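Local coordinates for magnesium and cobalt efflux protein CorC (Pseudomonas aeruginosa, PDB 3LLB) that probably takes part in the transport of magnesium and cobalt ions, the chain here being the C-terminal transporter-associated domain of the longer protein, at residues 1-5 with 14-18; 9-15 with 74-80. All coordinates share one frame; numbering follows the deposited sequence.

Contact 1 (1-5 with 14-18); sequences SYIKP and KALTP
The Y2 ring packs against the turn that leaves strand 11-14, and two CH-pi contacts meet one of its faces. P18 CD lies over that face toward the hydroxyl end of the ring, 29° off the ring normal and 3.4 Å from CZ of Y2. T17 CA lies over the same face, 4.2 Å from the centroid of the Y2 ring. L16 comes from another direction: its CD1 touches the ring edge in the plane, 3.4 Å from Y2 CE1. The first torsion of Y2 sets CG beside its own backbone N and opposite the carbonyl carbon (chi1 -66°), which lays the ring against T17 and P18. The T17 side chain also meets the base of the ring, with OG1 3.2 Å from CB of Y2.

One backbone hydrogen bond joins the segments. K14 N donates to Y2 O at 2.9 Å, nearly straight at 173°. The extended K14 side chain runs back along the N-terminal residues, and its NZ makes a weak bond to S1 O.

Inside the turn, T17 OG1 donates to K14 O at 2.8 Å, and T17 N donates to the same oxygen. Both reach it from one face of the carbonyl plane. This double grip should hold T17 in place beside Y2. Helix 19-26 lies nearby, with F25 touching Y2 and F22 touching T17.

K14 to T17 form a type I beta turn, and P18 is the N-cap residue of helix 19-26. The contact ties the residues before outermost strand 3-5 to the turn between strand 11-14 and helix 19-26 in the alpha+beta transporter-associated domain.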
loop_
_atom_site.group_PDB
_atom_site.type_symbol
_atom_site.label_atom_id
_atom_site.label_comp_id
_atom_site.label_asym_id
_atom_site.label_seq_id
_atom_site.Cartn_x
_atom_site.Cartn_y
_atom_site.Cartn_z
ATOM N N SER A 1 -13.306 5.878 1.952
ATOM C CA SER A 1 -12.794 6.128 0.565
ATOM C C SER A 1 -11.472 5.399 0.321
ATOM O O SER A 1 -11.414 4.415 -0.434
ATOM C CB SER A 1 -12.628 7.646 0.310
ATOM O OG SER A 1 -13.895 8.297 0.463
ATOM N N TYR A 2 -10.406 5.828 0.973
ATOM C CA TYR A 2 -9.102 5.221 0.690
ATOM C C TYR A 2 -8.899 3.847 1.314
ATOM O O TYR A 2 -8.247 3.012 0.717
ATOM C CB TYR A 2 -7.971 6.136 1.126
ATOM C CG TYR A 2 -7.839 7.434 0.383
ATOM C CD1 TYR A 2 -7.732 7.460 -1.009
ATOM C CD2 TYR A 2 -7.724 8.662 1.088
ATOM C CE1 TYR A 2 -7.577 8.678 -1.702
ATOM C CE2 TYR A 2 -7.585 9.878 0.414
ATOM C CZ TYR A 2 -7.507 9.877 -0.979
ATOM O OH TYR A 2 -7.352 11.076 -1.642
ATOM N N ILE A 3 -9.449 3.625 2.523
ATOM C CA ILE A 3 -9.197 2.396 3.276
ATOM C C ILE A 3 -10.511 1.697 3.646
ATOM O O ILE A 3 -11.600 2.346 3.824
ATOM C CB ILE A 3 -8.237 2.662 4.539
ATOM C CG1 ILE A 3 -9.019 3.238 5.753
ATOM C CG2 ILE A 3 -6.984 3.457 4.059
ATOM C CD1 ILE A 3 -8.335 3.290 7.199
ATOM N N LYS A 4 -10.434 0.384 3.786
ATOM C CA LYS A 4 -11.526 -0.424 4.227
ATOM C C LYS A 4 -11.022 -1.367 5.313
ATOM O O LYS A 4 -10.176 -2.179 5.093
ATOM C CB LYS A 4 -12.179 -1.184 3.029
ATOM C CG LYS A 4 -13.347 -1.998 3.489
ATOM C CD LYS A 4 -13.731 -3.149 2.511
ATOM C CE LYS A 4 -14.904 -4.005 3.102
ATOM N NZ LYS A 4 -14.740 -5.515 2.859
ATOM N N PRO A 5 -11.497 -1.211 6.539
ATOM C CA PRO A 5 -11.108 -2.086 7.625
ATOM C C PRO A 5 -11.655 -3.493 7.467
ATOM O O PRO A 5 -12.814 -3.693 7.052
ATOM C CB PRO A 5 -11.738 -1.413 8.841
ATOM C CG PRO A 5 -12.920 -0.790 8.297
ATOM C CD PRO A 5 -12.416 -0.190 6.995
ATOM N N LYS A 14 -6.457 1.574 -1.056
ATOM C CA LYS A 14 -6.343 1.931 -2.476
ATOM C C LYS A 14 -4.921 2.417 -2.810
ATOM O O LYS A 14 -4.291 3.146 -2.003
ATOM C CB LYS A 14 -7.355 3.004 -2.811
ATOM C CG LYS A 14 -8.818 2.510 -2.881
ATOM C CD LYS A 14 -9.693 3.671 -3.179
ATOM C CE LYS A 14 -11.117 3.231 -3.321
ATOM N NZ LYS A 14 -12.051 4.401 -3.431
ATOM N N ALA A 15 -4.389 1.978 -3.966
ATOM C CA ALA A 15 -3.072 2.420 -4.402
ATOM C C ALA A 15 -2.943 3.957 -4.604
ATOM O O ALA A 15 -1.904 4.550 -4.410
ATOM C CB ALA A 15 -2.681 1.593 -5.673
ATOM N N LEU A 16 -4.038 4.609 -4.947
ATOM C CA LEU A 16 -4.101 6.063 -5.135
ATOM C C LEU A 16 -4.090 6.871 -3.838
ATOM O O LEU A 16 -3.952 8.098 -3.886
ATOM C CB LEU A 16 -5.334 6.444 -6.042
ATOM C CG LEU A 16 -6.757 5.910 -5.668
ATOM C CD1 LEU A 16 -7.317 6.648 -4.425
ATOM C CD2 LEU A 16 -7.867 5.818 -6.813
ATOM N N THR A 17 -4.245 6.217 -2.678
ATOM C CA THR A 17 -4.062 6.884 -1.345
ATOM C C THR A 17 -2.783 7.697 -1.264
ATOM O O THR A 17 -1.737 7.143 -1.403
ATOM C CB THR A 17 -4.070 5.884 -0.172
ATOM O OG1 THR A 17 -5.246 5.088 -0.294
ATOM C CG2 THR A 17 -4.041 6.585 1.244
ATOM N N PRO A 18 -2.892 9.015 -1.047
ATOM C CA PRO A 18 -1.752 9.826 -0.776
ATOM C C PRO A 18 -0.935 9.296 0.371
ATOM O O PRO A 18 -1.489 8.879 1.354
ATOM C CB PRO A 18 -2.408 11.154 -0.373
ATOM C CG PRO A 18 -3.512 11.251 -1.329
ATOM C CD PRO A 18 -4.093 9.874 -1.183
#

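Contact 2 (9-15 with 74-80); sequences GDFIVKA and HLLRLSP
D10 and R77 form a salt bridge in which one carboxylate oxygen takes both guanidinium donors. R77 approaches side-on. Its NE reaches OD2 of D10 at 3.0 Å along the anti lone pair. Its NH2 meets the same OD2 at 3.1 Å from above the carboxylate plane. The oxygen lies at the edge of the guanidinium, in its plane, yet the carboxylate and guanidinium planes are 83° apart. The R77 chain is extended from CG to NE, with CG opposite the backbone N (chi1 -174°), and this carries the guanidinium back to D10. The two fixed N-H groups should hold the guanidinium against rotation, and the positive charge probably stabilises the ionised carboxylate. The S79 hydroxyl lies 2.9 Å from the same D10 OD2, at most a weak bond.

The strands are joined by a backbone ladder. F11 and L78 bond to each other in both directions, and so do V13 and L76. L78 N to F11 O is 2.8 Å. A15 N donates to H74 O, beyond the last bridge.

Side chains alternate between two faces. F11, V13, L76 and L78 share one, where V13 CG2 packs 4.0 Å from L78 CB. V13 and L78 also touch F22 and F26 of helix 19-26, while the F11 ring meets F26 edge-to-face. On the other face, L75 CD2 sits 4.0 Å from both I12 CG2 and K14 CG. Where the segment leaves the strand, A15 CB packs 4.3 Å from L76 CD1.

H74 and L75 form a classic beta bulge opposite N67. This is an antiparallel strand pair in the five-stranded sheet of an alpha+beta domain, with helix 19-26 against the face that carries F11, V13 and L78.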
loop_
_atom_site.group_PDB
_atom_site.type_symbol
_atom_site.label_atom_id
_atom_site.label_comp_id
_atom_site.label_asym_id
_atom_site.label_seq_id
_atom_site.Cartn_x
_atom_site.Cartn_y
_atom_site.Cartn_z
ATOM N N GLY A 9 -8.208 -7.197 11.409
ATOM C CA GLY A 9 -7.368 -6.100 11.798
ATOM C C GLY A 9 -6.534 -5.506 10.699
ATOM O O GLY A 9 -5.905 -4.491 10.895
ATOM N N ASP A 10 -6.551 -6.164 9.546
ATOM C CA ASP A 10 -5.912 -5.677 8.327
ATOM C C ASP A 10 -6.828 -4.672 7.630
ATOM O O ASP A 10 -7.957 -4.355 8.086
ATOM C CB ASP A 10 -5.654 -6.830 7.367
ATOM C CG ASP A 10 -4.672 -7.829 7.870
ATOM O OD1 ASP A 10 -4.041 -7.663 8.970
ATOM O OD2 ASP A 10 -4.509 -8.803 7.089
ATOM N N PHE A 11 -6.306 -4.093 6.559
ATOM C CA PHE A 11 -7.009 -3.065 5.827
ATOM C C PHE A 11 -6.865 -3.354 4.354
ATOM O O PHE A 11 -5.812 -3.886 3.942
ATOM C CB PHE A 11 -6.418 -1.697 6.109
ATOM C CG PHE A 11 -6.579 -1.263 7.532
ATOM C CD1 PHE A 11 -7.682 -0.503 7.904
ATOM C CD2 PHE A 11 -5.668 -1.643 8.477
ATOM C CE1 PHE A 11 -7.829 -0.114 9.227
ATOM C CE2 PHE A 11 -5.845 -1.241 9.846
ATOM C CZ PHE A 11 -6.890 -0.514 10.167
ATOM N N ILE A 12 -7.895 -3.034 3.586
ATOM C CA ILE A 12 -7.759 -2.856 2.132
ATOM C C ILE A 12 -7.441 -1.371 1.892
ATOM O O ILE A 12 -8.174 -0.510 2.329
ATOM C CB ILE A 12 -8.997 -3.306 1.315
ATOM C CG1 ILE A 12 -9.392 -4.736 1.656
ATOM C CG2 ILE A 12 -8.650 -3.211 -0.166
ATOM C CD1 ILE A 12 -10.698 -5.169 1.026
ATOM N N VAL A 13 -6.341 -1.077 1.197
ATOM C CA VAL A 13 -5.874 0.268 0.922
ATOM C C VAL A 13 -5.809 0.508 -0.563
ATOM O O VAL A 13 -5.176 -0.272 -1.292
ATOM C CB VAL A 13 -4.511 0.471 1.606
ATOM C CG1 VAL A 13 -3.973 1.841 1.353
ATOM C CG2 VAL A 13 -4.606 0.228 3.135
ATOM N N LYS A 14 -6.457 1.574 -1.056
ATOM C CA LYS A 14 -6.343 1.931 -2.476
ATOM C C LYS A 14 -4.921 2.417 -2.810
ATOM O O LYS A 14 -4.291 3.146 -2.003
ATOM C CB LYS A 14 -7.355 3.004 -2.811
ATOM C CG LYS A 14 -8.818 2.510 -2.881
ATOM C CD LYS A 14 -9.693 3.671 -3.179
ATOM C CE LYS A 14 -11.117 3.231 -3.321
ATOM N NZ LYS A 14 -12.051 4.401 -3.431
ATOM N N ALA A 15 -4.389 1.978 -3.966
ATOM C CA ALA A 15 -3.072 2.420 -4.402
ATOM C C ALA A 15 -2.943 3.957 -4.604
ATOM O O ALA A 15 -1.904 4.550 -4.410
ATOM C CB ALA A 15 -2.681 1.593 -5.673
ATOM N N HIS A 74 -3.833 -1.517 -7.913
ATOM C CA HIS A 74 -5.087 -0.899 -7.504
ATOM C C HIS A 74 -5.410 -1.030 -6.006
ATOM O O HIS A 74 -5.835 -0.053 -5.393
ATOM C CB HIS A 74 -6.250 -1.441 -8.325
ATOM C CG HIS A 74 -6.291 -0.963 -9.737
ATOM N ND1 HIS A 74 -6.566 0.348 -10.073
ATOM C CD2 HIS A 74 -6.110 -1.620 -10.902
ATOM C CE1 HIS A 74 -6.558 0.465 -11.387
ATOM N NE2 HIS A 74 -6.286 -0.713 -11.909
ATOM N N LEU A 75 -5.242 -2.214 -5.437
ATOM C CA LEU A 75 -5.627 -2.483 -4.065
ATOM C C LEU A 75 -4.540 -3.314 -3.395
ATOM O O LEU A 75 -4.020 -4.289 -3.992
ATOM C CB LEU A 75 -6.939 -3.277 -4.048
ATOM C CG LEU A 75 -8.240 -2.629 -4.576
ATOM C CD1 LEU A 75 -9.449 -3.603 -4.671
ATOM C CD2 LEU A 75 -8.589 -1.394 -3.734
ATOM N N LEU A 76 -4.211 -2.946 -2.150
ATOM C CA LEU A 76 -3.242 -3.600 -1.308
ATOM C C LEU A 76 -3.981 -4.064 -0.079
ATOM O O LEU A 76 -4.875 -3.376 0.380
ATOM C CB LEU A 76 -2.138 -2.611 -0.898
ATOM C CG LEU A 76 -1.490 -2.234 -2.221
ATOM C CD1 LEU A 76 -1.333 -0.808 -2.361
ATOM C CD2 LEU A 76 -0.275 -3.107 -2.464
ATOM N N ARG A 77 -3.625 -5.213 0.462
ATOM C CA ARG A 77 -3.970 -5.577 1.813
ATOM C C ARG A 77 -2.813 -5.234 2.741
ATOM O O ARG A 77 -1.716 -5.665 2.532
ATOM C CB ARG A 77 -4.255 -7.050 1.906
ATOM C CG ARG A 77 -4.751 -7.524 3.231
ATOM C CD ARG A 77 -5.505 -8.813 3.113
ATOM N NE ARG A 77 -5.739 -9.386 4.442
ATOM C CZ ARG A 77 -6.732 -10.182 4.766
ATOM N NH1 ARG A 77 -7.635 -10.515 3.861
ATOM N NH2 ARG A 77 -6.831 -10.626 6.013
ATOM N N LEU A 78 -3.097 -4.425 3.724
ATOM C CA LEU A 78 -2.114 -3.953 4.711
ATOM C C LEU A 78 -2.234 -4.743 5.996
ATOM O O LEU A 78 -3.313 -4.818 6.524
ATOM C CB LEU A 78 -2.376 -2.492 4.992
ATOM C CG LEU A 78 -1.344 -1.766 5.831
ATOM C CD1 LEU A 78 -0.078 -1.395 5.015
ATOM C CD2 LEU A 78 -1.946 -0.526 6.482
ATOM N N SER A 79 -1.173 -5.381 6.457
ATOM C CA SER A 79 -1.140 -6.142 7.718
ATOM C C SER A 79 -0.041 -5.493 8.589
ATOM O O SER A 79 1.029 -5.179 8.102
ATOM C CB SER A 79 -0.768 -7.623 7.434
ATOM O OG SER A 79 -1.677 -8.302 6.598
ATOM N N PRO A 80 -0.268 -5.308 9.911
ATOM C CA PRO A 80 0.873 -4.882 10.753
ATOM C C PRO A 80 1.947 -5.948 10.919
ATOM O O PRO A 80 1.599 -7.116 10.996
ATOM C CB PRO A 80 0.238 -4.657 12.132
ATOM C CG PRO A 80 -1.042 -5.418 12.130
ATOM C CD PRO A 80 -1.517 -5.452 10.685
#

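How the contacts relate
Contact 1 is a surface contact, whereas contact 2 is partly buried and lies nearer the centre of the chain. They share K14 and A15 and meet the same sheet from two sides of strand 11-14. Strand 3-5 is an outermost strand on one side, and strand 73-80 is an inner one on the other. K4 N probably bonds to I12 O, which ties the two contacts together. Their chemistry differs with place. Contact 1 depends on an aromatic ring against a turn, with a single backbone bond. Contact 2 rests on a regular ladder, with aliphatic packing toward helix 19-26 and a salt bridge at its end.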